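Local coordinates for PKS_KS domain-containing protein (Photorhabdus luminescens subsp. laumondii, PDB 6SMO), which probably acts as a 3-oxoacyl-[acyl-carrier-protein] synthase of the thiolase-like superfamily and binds a pentaketo-dodecanal chain, at residues I212-A217 with I266-S271. Residues are numbered along the deposited sequence; the frame is centred on the assembly and turned at random.
Sequences IMLAGA and ILILES
Met213 pairs with Leu269 and Ala215 with Leu267 where 212-217 and 266-271 run antiparallel as neighbouring strands of the N-terminal five-stranded mixed sheet (order 3-2-4-5-1) of the thiolase fold. Four backbone hydrogen bonds join them in two reciprocal pairs. Met213 N donates to Leu269 O at 2.7 Å and Leu269 N returns a bond to Met213 O, both bent to 133° at the hydrogen. Around Ala215 the pairing is straighter: Ala215 N reaches Leu267 O at 166°, and Leu267 N gives its hydrogen to Ala215 O. That same oxygen also receives a CA-H...O contact from Ile266. Ile212, Leu214 and Gly216 face Glu270, Ile268 and Ile266 as non-hydrogen-bonded pairs; Leu214 and Gly216 turn their backbone bonds to strand 123-128, on the other edge of 212-217.

Apolar packing covers both faces. On one, Leu214 sits between two isoleucines: its CD2 meets Ile266 CG2 at 3.7 Å, and its CD1 meets Ile268 CD1 at 3.7 Å. A chi1 of -168° holds Leu214 CG anti to the backbone N, and the two methyls splay, one to each isoleucine. On the opposite face Ala215 CB touches Leu269 CD1 at 3.9 Å, a diagonal contact. Helix 95-111 packs on Ile266 and Ile268, while on the other face helix 193-206 receives Met213, Ala215 and Leu269, and helix 372-388 receives Leu267.

Glu270 OE2 is hydrogen-bonded to Thr32 OG1 and forms a salt bridge with Arg278, and OE1 is hydrogen-bonded to His274 ND1. Glu270 CB lies 3.9 Å from Ile212 CA.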
ATOM      1  N   ILE B 212     -19.150  11.715   7.927  1.00 37.35           N
ATOM      2  CA  ILE B 212     -17.950  12.495   7.500  1.00 36.47           C
ATOM      3  C   ILE B 212     -16.776  11.517   7.351  1.00 35.39           C
ATOM      4  O   ILE B 212     -16.779  10.484   8.048  1.00 35.37           O
ATOM      5  CB  ILE B 212     -17.628  13.622   8.505  1.00 36.87           C
ATOM      6  CG1 ILE B 212     -18.887  14.354   8.982  1.00 37.66           C
ATOM      7  CG2 ILE B 212     -16.609  14.589   7.921  1.00 36.56           C
ATOM      8  CD1 ILE B 212     -18.695  15.135  10.263  1.00 38.19           C
ATOM      9  N   MET B 213     -15.815  11.829   6.476  1.00 34.08           N
ATOM     10  CA  MET B 213     -14.594  11.006   6.261  1.00 33.41           C
ATOM     11  C   MET B 213     -13.463  11.883   5.707  1.00 32.55           C
ATOM     12  O   MET B 213     -13.636  12.455   4.612  1.00 31.86           O
ATOM     13  CB  MET B 213     -14.878   9.852   5.293  1.00 33.43           C
ATOM     14  CG  MET B 213     -13.967   8.656   5.494  1.00 33.35           C
ATOM     15  SD  MET B 213     -14.459   7.627   6.898  1.00 33.80           S
ATOM     16  CE  MET B 213     -13.075   6.490   6.969  1.00 33.73           C
ATOM     17  N   LEU B 214     -12.355  11.985   6.446  1.00 32.23           N
ATOM     18  CA  LEU B 214     -11.109  12.677   6.015  1.00 31.88           C
ATOM     19  C   LEU B 214     -10.235  11.673   5.255  1.00 31.79           C
ATOM     20  O   LEU B 214      -9.688  10.758   5.900  1.00 31.81           O
ATOM     21  CB  LEU B 214     -10.391  13.240   7.247  1.00 31.40           C
ATOM     22  CG  LEU B 214      -9.261  14.228   6.959  1.00 31.30           C
ATOM     23  CD1 LEU B 214      -9.201  15.314   8.022  1.00 31.43           C
ATOM     24  CD2 LEU B 214      -7.920  13.516   6.849  1.00 31.15           C
ATOM     25  N   ALA B 215     -10.124  11.836   3.932  1.00 31.87           N
ATOM     26  CA  ALA B 215      -9.433  10.902   3.013  1.00 31.91           C
ATOM     27  C   ALA B 215      -8.342  11.644   2.231  1.00 31.83           C
ATOM     28  O   ALA B 215      -8.435  12.880   2.107  1.00 32.24           O
ATOM     29  CB  ALA B 215     -10.440  10.267   2.086  1.00 32.25           C
ATOM     30  N   GLY B 216      -7.350  10.903   1.726  1.00 31.52           N
ATOM     31  CA  GLY B 216      -6.248  11.435   0.898  1.00 31.55           C
ATOM     32  C   GLY B 216      -4.971  10.628   1.060  1.00 31.38           C
ATOM     33  O   GLY B 216      -5.066   9.418   1.348  1.00 31.21           O
ATOM     34  N   ALA B 217      -3.815  11.275   0.876  1.00 31.47           N
ATOM     35  CA  ALA B 217      -2.472  10.660   1.001  1.00 31.61           C
ATOM     36  C   ALA B 217      -1.404  11.739   1.226  1.00 31.87           C
ATOM     37  O   ALA B 217      -1.567  12.858   0.701  1.00 31.29           O
ATOM     38  CB  ALA B 217      -2.171   9.839  -0.228  1.00 31.48           C
ATOM     39  N   ILE B 266      -5.536  16.191   0.805  1.00 32.16           N
ATOM     40  CA  ILE B 266      -6.600  15.770   1.765  1.00 32.57           C
ATOM     41  C   ILE B 266      -7.951  16.270   1.243  1.00 33.24           C
ATOM     42  O   ILE B 266      -8.084  17.489   1.018  1.00 33.62           O
ATOM     43  CB  ILE B 266      -6.308  16.283   3.192  1.00 32.73           C
ATOM     44  CG1 ILE B 266      -4.993  15.728   3.750  1.00 32.67           C
ATOM     45  CG2 ILE B 266      -7.477  15.993   4.124  1.00 32.86           C
ATOM     46  CD1 ILE B 266      -4.999  14.236   4.013  1.00 32.63           C
ATOM     47  N   LEU B 267      -8.901  15.349   1.055  1.00 33.56           N
ATOM     48  CA  LEU B 267     -10.306  15.637   0.662  1.00 34.26           C
ATOM     49  C   LEU B 267     -11.227  15.279   1.833  1.00 34.67           C
ATOM     50  O   LEU B 267     -11.128  14.140   2.331  1.00 34.34           O
ATOM     51  CB  LEU B 267     -10.668  14.815  -0.581  1.00 34.39           C
ATOM     52  CG  LEU B 267     -10.023  15.260  -1.893  1.00 34.60           C
ATOM     53  CD1 LEU B 267      -8.614  14.704  -2.034  1.00 34.66           C
ATOM     54  CD2 LEU B 267     -10.875  14.836  -3.080  1.00 34.67           C
ATOM     55  N   ILE B 268     -12.083  16.216   2.254  1.00 35.29           N
ATOM     56  CA  ILE B 268     -13.172  15.965   3.244  1.00 35.64           C
ATOM     57  C   ILE B 268     -14.378  15.410   2.479  1.00 35.76           C
ATOM     58  O   ILE B 268     -15.140  16.215   1.908  1.00 35.64           O
ATOM     59  CB  ILE B 268     -13.527  17.238   4.042  1.00 36.07           C
ATOM     60  CG1 ILE B 268     -12.298  17.870   4.703  1.00 36.35           C
ATOM     61  CG2 ILE B 268     -14.624  16.950   5.058  1.00 36.28           C
ATOM     62  CD1 ILE B 268     -11.554  16.959   5.657  1.00 36.22           C
ATOM     63  N   LEU B 269     -14.519  14.081   2.453  1.00 35.88           N
ATOM     64  CA  LEU B 269     -15.687  13.370   1.869  1.00 36.02           C
ATOM     65  C   LEU B 269     -16.769  13.251   2.948  1.00 36.67           C
ATOM     66  O   LEU B 269     -16.412  12.974   4.108  1.00 35.80           O
ATOM     67  CB  LEU B 269     -15.261  11.982   1.376  1.00 35.76           C
ATOM     68  CG  LEU B 269     -13.998  11.923   0.518  1.00 35.63           C
ATOM     69  CD1 LEU B 269     -13.745  10.502   0.039  1.00 35.69           C
ATOM     70  CD2 LEU B 269     -14.084  12.872  -0.665  1.00 35.67           C
ATOM     71  N   GLU B 270     -18.037  13.463   2.585  1.00 37.70           N
ATOM     72  CA  GLU B 270     -19.191  13.234   3.494  1.00 38.90           C
ATOM     73  C   GLU B 270     -20.458  12.949   2.680  1.00 39.37           C
ATOM     74  O   GLU B 270     -20.438  13.141   1.448  1.00 38.65           O
ATOM     75  CB  GLU B 270     -19.376  14.411   4.456  1.00 39.76           C
ATOM     76  CG  GLU B 270     -19.525  15.765   3.788  1.00 40.05           C
ATOM     77  CD  GLU B 270     -19.707  16.906   4.777  1.00 40.85           C
ATOM     78  OE1 GLU B 270     -20.792  16.992   5.387  1.00 41.05           O
ATOM     79  OE2 GLU B 270     -18.758  17.696   4.947  1.00 41.05           O
ATOM     80  N   SER B 271     -21.505  12.484   3.368  1.00 40.36           N
ATOM     81  CA  SER B 271     -22.836  12.132   2.807  1.00 41.77           C
ATOM     82  C   SER B 271     -23.482  13.373   2.182  1.00 42.76           C
ATOM     83  O   SER B 271     -23.248  14.485   2.697  1.00 42.64           O
ATOM     84  CB  SER B 271     -23.718  11.530   3.871  1.00 42.49           C
ATOM     85  OG  SER B 271     -24.995  11.195   3.352  1.00 43.50           O
TER